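Local coordinates for protein muconate lactonizing enzyme (Corynebacterium glutamicum, PDB 3I4K) that belongs to the enolase superfamily, combining an N-terminal alpha+beta domain with a TIM-type barrel that binds a magnesium ion among acidic side chains, at residues P125-L130 with F317-K322; T141-V146 with K169-A174; L224-T229 with S247-E252. All coordinates share one frame; numbering follows the deposited sequence.

Interaction 1 (P125-L130 with F317-K322)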
loop_
_atom_site.group_PDB
_atom_site.type_symbol
_atom_site.label_atom_id
_atom_site.label_comp_id
_atom_site.label_asym_id
_atom_site.label_seq_id
_atom_site.Cartn_x
_atom_site.Cartn_y
_atom_site.Cartn_z
ATOM N N PRO A 125 6.151 8.696 16.070
ATOM C CA PRO A 125 6.431 9.441 14.836
ATOM C C PRO A 125 5.314 9.093 13.846
ATOM O O PRO A 125 4.616 8.091 14.029
ATOM C CB PRO A 125 7.768 8.865 14.374
ATOM C CG PRO A 125 8.378 8.302 15.628
ATOM C CD PRO A 125 7.208 7.708 16.337
ATOM N N VAL A 126 5.134 9.896 12.806
ATOM C CA VAL A 126 4.102 9.589 11.822
ATOM C C VAL A 126 4.437 8.294 11.068
ATOM O O VAL A 126 3.537 7.564 10.651
ATOM C CB VAL A 126 3.940 10.742 10.813
ATOM C CG1 VAL A 126 3.394 10.216 9.497
ATOM C CG2 VAL A 126 2.993 11.800 11.385
ATOM N N ARG A 127 5.727 8.005 10.908
ATOM C CA ARG A 127 6.167 6.805 10.194
ATOM C C ARG A 127 5.768 5.496 10.875
ATOM O O ARG A 127 5.692 4.454 10.229
ATOM C CB ARG A 127 7.683 6.818 10.019
ATOM C CG ARG A 127 8.429 6.851 11.333
ATOM C CD ARG A 127 9.917 6.798 11.131
ATOM N NE ARG A 127 10.617 6.800 12.409
ATOM C CZ ARG A 127 10.746 7.872 13.182
ATOM N NH1 ARG A 127 10.227 9.032 12.798
ATOM N NH2 ARG A 127 11.381 7.779 14.343
ATOM N N ASP A 128 5.538 5.538 12.181
ATOM C CA ASP A 128 5.145 4.330 12.892
ATOM C C ASP A 128 3.691 3.975 12.580
ATOM O O ASP A 128 3.185 2.953 13.031
ATOM C CB ASP A 128 5.339 4.492 14.401
ATOM C CG ASP A 128 6.800 4.442 14.812
ATOM O OD1 ASP A 128 7.669 4.118 13.968
ATOM O OD2 ASP A 128 7.075 4.720 15.993
ATOM N N LEU A 129 3.014 4.828 11.820
ATOM C CA LEU A 129 1.642 4.538 11.429
ATOM C C LEU A 129 1.710 4.061 9.983
ATOM O O LEU A 129 0.704 3.645 9.398
ATOM C CB LEU A 129 0.763 5.787 11.513
ATOM C CG LEU A 129 0.543 6.436 12.882
ATOM C CD1 LEU A 129 -0.490 7.542 12.753
ATOM C CD2 LEU A 129 0.075 5.395 13.875
ATOM N N LEU A 130 2.921 4.106 9.428
ATOM C CA LEU A 130 3.169 3.729 8.040
ATOM C C LEU A 130 4.108 2.534 7.854
ATOM O O LEU A 130 4.693 2.379 6.789
ATOM C CB LEU A 130 3.747 4.931 7.284
ATOM C CG LEU A 130 2.933 6.227 7.349
ATOM C CD1 LEU A 130 3.733 7.360 6.739
ATOM C CD2 LEU A 130 1.600 6.047 6.634
ATOM N N PHE A 317 7.427 9.456 5.186
ATOM C CA PHE A 317 7.006 8.483 4.189
ATOM C C PHE A 317 8.242 7.769 3.669
ATOM O O PHE A 317 8.284 6.548 3.631
ATOM C CB PHE A 317 6.254 9.152 3.029
ATOM C CG PHE A 317 5.788 8.175 1.977
ATOM C CD1 PHE A 317 6.540 7.957 0.825
ATOM C CD2 PHE A 317 4.641 7.411 2.183
ATOM C CE1 PHE A 317 6.160 6.983 -0.113
ATOM C CE2 PHE A 317 4.249 6.432 1.255
ATOM C CZ PHE A 317 5.018 6.222 0.103
ATOM N N ALA A 318 9.253 8.536 3.286
ATOM C CA ALA A 318 10.481 7.946 2.784
ATOM C C ALA A 318 11.145 7.056 3.836
ATOM O O ALA A 318 11.775 6.051 3.502
ATOM C CB ALA A 318 11.440 9.032 2.351
ATOM N N ALA A 319 11.004 7.428 5.107
ATOM C CA ALA A 319 11.608 6.659 6.187
ATOM C C ALA A 319 11.002 5.267 6.317
ATOM O O ALA A 319 11.680 4.327 6.730
ATOM C CB ALA A 319 11.466 7.405 7.507
ATOM N N SER A 320 9.734 5.140 5.949
ATOM C CA SER A 320 9.020 3.876 6.067
ATOM C C SER A 320 8.739 3.162 4.749
ATOM O O SER A 320 8.130 2.093 4.742
ATOM C CB SER A 320 7.695 4.124 6.771
ATOM O OG SER A 320 6.883 4.984 5.991
ATOM N N THR A 321 9.184 3.736 3.638
ATOM C CA THR A 321 8.916 3.139 2.335
ATOM C C THR A 321 10.173 2.674 1.604
ATOM O O THR A 321 10.918 3.469 1.045
ATOM C CB THR A 321 8.139 4.129 1.467
ATOM O OG1 THR A 321 6.945 4.525 2.169
ATOM C CG2 THR A 321 7.758 3.492 0.137
ATOM N N LYS A 322 10.392 1.367 1.605
ATOM C CA LYS A 322 11.561 0.783 0.967
ATOM C C LYS A 322 11.598 1.063 -0.536
ATOM O O LYS A 322 12.678 1.203 -1.125
ATOM C CB LYS A 322 11.563 -0.726 1.214
ATOM C CG LYS A 322 12.931 -1.366 1.290
ATOM C CD LYS A 322 13.598 -1.462 -0.046
ATOM C CE LYS A 322 14.970 -2.101 0.095
ATOM N NZ LYS A 322 15.836 -1.324 1.011
#
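Leu130 and Ser320 are brought together by their first torsions: CG of Leu130 stands anti to its own carbonyl carbon (chi1 -54°), while the hydroxyl of Ser320 is set between its backbone N and carbonyl carbon (chi1 63°). The serine OG thereby comes up against the flank of the leucine, 3.4 Å from Leu130 CB. One branch of the same leucine reaches further along the helix, its CD1 lying 4.3 Å from Phe317 CA. At the other end of the contact the straight aliphatic chain of Arg127 passes alongside the helix, with its CD 4.0 Å from Ala319 CB, and Pro125 CG covers part of one face of the guanidinium near its rim. This is a worked example of contact by shape, carried mainly by the packing of Leu130 and Arg127 against the helix. Ser320 OG is hydrogen-bonded to Gln316 O within the helix. Phe317 O is gripped on opposite faces of its plane by Ser320 N and by Thr321 OG1, the latter at 2.8 Å. That same Thr321 OG1 stands 3.2 Å above the plane of the Phe317 ring, over its centre, and Lys286 is its further partner. The contact is buried. It sets the short 3-10 turn that follows helix 104-121 against the last turn of helix 308-320, with helix 282-294 packed on Phe317 and Thr321, and Trp118 of the second subunit packed on Asp128 of the turn.

Interaction 2 (T141-V146 with K169-A174); sequences TWALGV and KLKMGA. With ACY (acetic acid), chain I.
Leu144 N donates to Lys169 O at 2.7 Å, and two further backbone bonds continue the ladder: Lys169 N to Trp142 O at 2.8 Å and Lys171 N to Leu144 O at 3.1 Å. They make a parallel pair of neighbouring strands, whose short segments cross at -22°. The fully extended chain of Lys169, with CG anti to the backbone N (chi1 170°), carries its NZ away from the strands to an acetic acid molecule, where it meets OXT at 2.8 Å; Glu329 forms a salt bridge with the same nitrogen. Lys171 behaves differently: its chain bends at the last torsion, folding NZ back to 3.7 Å from Ala143 CB, while its CD lies 3.6 Å from Gly145 CA. Both lysine chains touch the Ala143 methyl, Lys169 through its CB and CD and Lys171 through NZ. On the other face Leu144 and Leu170 lie side by side, CD1 of the former 3.9 Å from CD2 of the latter, covered by helices 149-163 and 177-189 respectively. Such division, polar chains inward and leucines outward, belongs to the beta-alpha-beta units of a TIM-type barrel, and Lys169 and Lys171 match the Lys-x-Lys signature of the muconate lactonizing enzyme subgroup.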
loop_
_atom_site.group_PDB
_atom_site.type_symbol
_atom_site.label_atom_id
_atom_site.label_comp_id
_atom_site.label_asym_id
_atom_site.label_seq_id
_atom_site.Cartn_x
_atom_site.Cartn_y
_atom_site.Cartn_z
ATOM N N THR A 141 18.558 15.443 -3.847
ATOM C CA THR A 141 18.950 16.005 -5.130
ATOM C C THR A 141 18.569 17.478 -5.043
ATOM O O THR A 141 17.469 17.806 -4.595
ATOM C CB THR A 141 18.157 15.358 -6.303
ATOM O OG1 THR A 141 18.450 13.958 -6.373
ATOM C CG2 THR A 141 18.524 16.018 -7.627
ATOM N N TRP A 142 19.472 18.363 -5.455
ATOM C CA TRP A 142 19.186 19.795 -5.414
ATOM C C TRP A 142 18.692 20.264 -6.779
ATOM O O TRP A 142 19.342 20.031 -7.797
ATOM C CB TRP A 142 20.440 20.590 -4.988
ATOM C CG TRP A 142 20.242 22.098 -4.960
ATOM C CD1 TRP A 142 20.678 23.001 -5.893
ATOM C CD2 TRP A 142 19.516 22.859 -3.978
ATOM N NE1 TRP A 142 20.267 24.272 -5.554
ATOM C CE2 TRP A 142 19.553 24.215 -4.386
ATOM C CE3 TRP A 142 18.838 22.528 -2.796
ATOM C CZ2 TRP A 142 18.937 25.241 -3.653
ATOM C CZ3 TRP A 142 18.220 23.556 -2.060
ATOM C CH2 TRP A 142 18.278 24.894 -2.498
ATOM N N ALA A 143 17.531 20.911 -6.791
ATOM C CA ALA A 143 16.947 21.407 -8.033
ATOM C C ALA A 143 17.168 22.912 -8.202
ATOM O O ALA A 143 16.970 23.695 -7.275
ATOM C CB ALA A 143 15.452 21.100 -8.066
ATOM N N LEU A 144 17.592 23.305 -9.390
ATOM C CA LEU A 144 17.799 24.709 -9.687
ATOM C C LEU A 144 16.664 25.160 -10.591
ATOM O O LEU A 144 16.316 24.463 -11.546
ATOM C CB LEU A 144 19.123 24.930 -10.426
ATOM C CG LEU A 144 20.457 24.703 -9.717
ATOM C CD1 LEU A 144 20.770 23.209 -9.672
ATOM C CD2 LEU A 144 21.554 25.451 -10.465
ATOM N N GLY A 145 16.069 26.309 -10.287
ATOM C CA GLY A 145 15.021 26.823 -11.150
ATOM C C GLY A 145 15.741 27.235 -12.423
ATOM O O GLY A 145 16.960 27.069 -12.505
ATOM N N VAL A 146 15.026 27.756 -13.418
ATOM C CA VAL A 146 15.683 28.163 -14.652
ATOM C C VAL A 146 16.634 29.317 -14.322
ATOM O O VAL A 146 16.220 30.339 -13.787
ATOM C CB VAL A 146 14.649 28.581 -15.731
ATOM C CG1 VAL A 146 13.706 29.632 -15.176
ATOM C CG2 VAL A 146 15.368 29.101 -16.973
ATOM N N LYS A 169 19.202 18.713 -10.251
ATOM C CA LYS A 169 18.094 18.729 -11.200
ATOM C C LYS A 169 17.947 20.150 -11.765
ATOM O O LYS A 169 17.801 21.118 -11.007
ATOM C CB LYS A 169 16.818 18.300 -10.480
ATOM C CG LYS A 169 15.525 18.475 -11.244
ATOM C CD LYS A 169 14.371 18.076 -10.342
ATOM C CE LYS A 169 13.056 18.612 -10.831
ATOM N NZ LYS A 169 11.952 18.066 -10.000
ATOM N N LEU A 170 17.991 20.262 -13.092
ATOM C CA LEU A 170 17.878 21.547 -13.784
ATOM C C LEU A 170 16.525 21.740 -14.473
ATOM O O LEU A 170 16.196 21.028 -15.428
ATOM C CB LEU A 170 18.977 21.662 -14.841
ATOM C CG LEU A 170 20.418 21.517 -14.355
ATOM C CD1 LEU A 170 21.353 21.317 -15.531
ATOM C CD2 LEU A 170 20.791 22.752 -13.571
ATOM N N LYS A 171 15.746 22.705 -13.997
ATOM C CA LYS A 171 14.450 22.982 -14.598
ATOM C C LYS A 171 14.690 23.633 -15.965
ATOM O O LYS A 171 15.663 24.360 -16.145
ATOM C CB LYS A 171 13.629 23.913 -13.690
ATOM C CG LYS A 171 13.071 23.237 -12.426
ATOM C CD LYS A 171 12.516 24.249 -11.418
ATOM C CE LYS A 171 11.654 23.600 -10.324
ATOM N NZ LYS A 171 12.336 22.629 -9.415
HETATM N N MSE A 172 13.817 23.346 -16.925
HETATM C CA MSE A 172 13.915 23.893 -18.276
HETATM C C MSE A 172 12.511 24.231 -18.750
HETATM O O MSE A 172 11.544 24.048 -18.021
HETATM C CB MSE A 172 14.486 22.862 -19.248
HETATM C CG MSE A 172 15.806 22.236 -18.862
HETATM SE SE MSE A 172 16.345 20.935 -20.221
HETATM C CE MSE A 172 16.860 22.172 -21.636
ATOM N N GLY A 173 12.398 24.704 -19.985
ATOM C CA GLY A 173 11.082 25.003 -20.517
ATOM C C GLY A 173 10.786 26.457 -20.790
ATOM O O GLY A 173 9.732 26.779 -21.343
ATOM N N ALA A 174 11.702 27.337 -20.395
ATOM C CA ALA A 174 11.521 28.767 -20.617
ATOM C C ALA A 174 12.243 29.195 -21.887
ATOM O O ALA A 174 13.410 28.848 -22.105
ATOM C CB ALA A 174 12.045 29.565 -19.418
HETATM C C ACY I . 8.282 19.625 -9.894
HETATM O O ACY I . 7.593 19.662 -10.900
HETATM O OXT ACY I . 9.179 18.651 -9.733
HETATM C CH3 ACY I . 8.131 20.670 -8.818
#

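Interaction 3 (L224-T229 with S247-E252). With MG (magnesium ion), chain J.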
loop_
_atom_site.group_PDB
_atom_site.type_symbol
_atom_site.label_atom_id
_atom_site.label_comp_id
_atom_site.label_asym_id
_atom_site.label_seq_id
_atom_site.Cartn_x
_atom_site.Cartn_y
_atom_site.Cartn_z
ATOM N N LEU A 224 18.789 11.822 -16.675
ATOM C CA LEU A 224 17.381 11.619 -16.416
ATOM C C LEU A 224 16.522 12.740 -16.957
ATOM O O LEU A 224 16.765 13.913 -16.671
ATOM C CB LEU A 224 17.156 11.479 -14.900
ATOM C CG LEU A 224 15.735 11.158 -14.421
ATOM C CD1 LEU A 224 15.451 9.687 -14.638
ATOM C CD2 LEU A 224 15.597 11.475 -12.942
ATOM N N PHE A 225 15.517 12.374 -17.739
ATOM C CA PHE A 225 14.605 13.365 -18.288
ATOM C C PHE A 225 13.261 13.298 -17.569
ATOM O O PHE A 225 12.449 12.403 -17.830
ATOM C CB PHE A 225 14.384 13.140 -19.787
ATOM C CG PHE A 225 15.649 13.107 -20.603
ATOM C CD1 PHE A 225 16.692 13.990 -20.344
ATOM C CD2 PHE A 225 15.773 12.219 -21.667
ATOM C CE1 PHE A 225 17.848 13.987 -21.144
ATOM C CE2 PHE A 225 16.906 12.207 -22.463
ATOM C CZ PHE A 225 17.951 13.095 -22.201
ATOM N N GLU A 226 13.033 14.232 -16.651
ATOM C CA GLU A 226 11.768 14.287 -15.919
ATOM C C GLU A 226 10.712 15.024 -16.743
ATOM O O GLU A 226 10.983 16.095 -17.296
ATOM C CB GLU A 226 11.951 14.985 -14.571
ATOM C CG GLU A 226 10.636 15.219 -13.804
ATOM C CD GLU A 226 10.852 15.759 -12.397
ATOM O OE1 GLU A 226 12.020 15.981 -12.010
ATOM O OE2 GLU A 226 9.851 15.961 -11.673
ATOM N N GLN A 227 9.519 14.431 -16.817
ATOM C CA GLN A 227 8.366 14.959 -17.547
ATOM C C GLN A 227 8.678 16.054 -18.572
ATOM O O GLN A 227 8.250 17.202 -18.422
ATOM C CB GLN A 227 7.328 15.488 -16.552
ATOM C CG GLN A 227 5.915 15.567 -17.116
ATOM C CD GLN A 227 5.242 14.192 -17.223
ATOM O OE1 GLN A 227 5.267 13.398 -16.271
ATOM N NE2 GLN A 227 4.621 13.918 -18.370
ATOM N N PRO A 228 9.415 15.714 -19.638
ATOM C CA PRO A 228 9.744 16.721 -20.648
ATOM C C PRO A 228 8.545 17.132 -21.488
ATOM O O PRO A 228 8.509 18.241 -22.038
ATOM C CB PRO A 228 10.789 16.021 -21.499
ATOM C CG PRO A 228 10.310 14.586 -21.466
ATOM C CD PRO A 228 9.983 14.403 -19.996
ATOM N N THR A 229 7.560 16.240 -21.557
ATOM C CA THR A 229 6.379 16.438 -22.380
ATOM C C THR A 229 5.033 16.289 -21.645
ATOM O O THR A 229 4.986 15.877 -20.487
ATOM C CB THR A 229 6.454 15.450 -23.541
ATOM O OG1 THR A 229 6.722 14.149 -23.015
ATOM C CG2 THR A 229 7.587 15.832 -24.486
ATOM N N SER A 247 16.861 7.233 -19.090
ATOM C CA SER A 247 15.658 7.092 -18.290
ATOM C C SER A 247 14.839 8.351 -18.264
ATOM O O SER A 247 15.357 9.468 -18.415
ATOM C CB SER A 247 16.005 6.722 -16.844
ATOM O OG SER A 247 16.710 5.508 -16.797
ATOM N N VAL A 248 13.549 8.144 -18.038
ATOM C CA VAL A 248 12.572 9.206 -17.934
ATOM C C VAL A 248 11.920 9.063 -16.559
ATOM O O VAL A 248 11.793 7.954 -16.037
ATOM C CB VAL A 248 11.494 9.051 -19.029
ATOM C CG1 VAL A 248 10.204 9.739 -18.607
ATOM C CG2 VAL A 248 12.011 9.615 -20.347
HETATM N N MSE A 249 11.542 10.183 -15.958
HETATM C CA MSE A 249 10.857 10.158 -14.667
HETATM C C MSE A 249 9.501 10.826 -14.879
HETATM O O MSE A 249 9.424 11.943 -15.405
HETATM C CB MSE A 249 11.655 10.905 -13.580
HETATM C CG MSE A 249 10.867 11.097 -12.271
HETATM SE SE MSE A 249 11.978 11.270 -10.674
HETATM C CE MSE A 249 12.479 13.147 -10.882
ATOM N N ALA A 250 8.433 10.133 -14.493
ATOM C CA ALA A 250 7.087 10.666 -14.658
ATOM C C ALA A 250 6.716 11.478 -13.429
ATOM O O ALA A 250 6.949 11.044 -12.302
ATOM C CB ALA A 250 6.083 9.519 -14.858
ATOM N N ASP A 251 6.160 12.664 -13.654
ATOM C CA ASP A 251 5.740 13.536 -12.572
ATOM C C ASP A 251 4.283 13.921 -12.796
ATOM O O ASP A 251 3.397 13.329 -12.195
ATOM C CB ASP A 251 6.629 14.785 -12.515
ATOM C CG ASP A 251 6.394 15.619 -11.260
ATOM O OD1 ASP A 251 5.455 15.305 -10.492
ATOM O OD2 ASP A 251 7.150 16.596 -11.058
ATOM N N GLU A 252 4.011 14.889 -13.675
ATOM C CA GLU A 252 2.615 15.260 -13.895
ATOM C C GLU A 252 1.795 14.112 -14.469
ATOM O O GLU A 252 0.575 14.114 -14.351
ATOM C CB GLU A 252 2.463 16.510 -14.781
ATOM C CG GLU A 252 3.700 16.984 -15.516
ATOM C CD GLU A 252 4.691 17.736 -14.644
ATOM O OE1 GLU A 252 4.628 18.983 -14.554
ATOM O OE2 GLU A 252 5.550 17.071 -14.051
HETATM MG MG MG J . 8.663 17.759 -11.714
HETATM O O HOH W 1 7.868 17.614 -13.647
#
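Phe225 with Val248 and Glu226 with Met249 form a parallel strand pairing in the barrel wall, where strands 224-226 and 247-250, linked through helix 234-244, lead to the magnesium site. Three backbone bonds hold the pair: Phe225 N to Ser247 O, Met249 N to Phe225 O, and Gln227 N to Met249 O. Phe225 and Val248 point to the face covered by helix 234-244. On the other face lies Leu224, whose CD1 is 3.7 Å from Ser247 CB and whose CD2 meets CB of Met249, present as selenomethionine. Met249 then lies alongside Glu226, its chain bending at the last torsion to put CE a tight 3.1 Å from Glu226 OE1, an oxygen that also forms a salt bridge with Lys169 NZ. Glu226 itself is extended, CG anti to the backbone N (chi1 174°), which carries its carboxylate off the Leu224/Met249 face of the sheet to the ion; OE2 binds magnesium at 2.2 Å. From the second strand Asp251 OD2 binds it at 2.0 Å. The two carboxylate planes are turned 40° apart, and the metal holds their bound oxygens, Glu226 OE2 and Asp251 OD2, only 2.8 Å from each other, a like-charge approach that the cation would be expected to offset. Asp251 OD1 is taken by Lys278. A second shell lies just behind: Gln227 OE1 accepts Asp251 N at 2.9 Å in its carbonyl plane, with an angle of 164° at the hydrogen, and so helps to position the backbone of Asp251. The amide's NE2 is used as well, bonding to Thr229 O at 2.9 Å and to Ser253. With Asp200 contributing a third carboxylate, acidic ligands from the C-terminal ends of successive strands form the magnesium site characteristic of enolase-superfamily barrels.

All three contacts are buried, yet their chemistry follows their place in the fold. Interactions 2 and 3 belong to the same barrel sheet, each a parallel strand pair within a beta-alpha-beta unit, and their centres are about 13 Å apart. They meet directly at the metal site, where Lys169 NZ forms a salt bridge with Glu226 OE1 at 2.9 Å. Interaction 2 supplies lysines to this polar interior, interaction 3 the metal-binding carboxylates. Interaction 1 stands apart, its centre 28 Å from that of interaction 2 and 26 Å from that of interaction 3; it joins a turn to a helix end by side-chain fit, without a ladder or a metal, and lies near the second subunit.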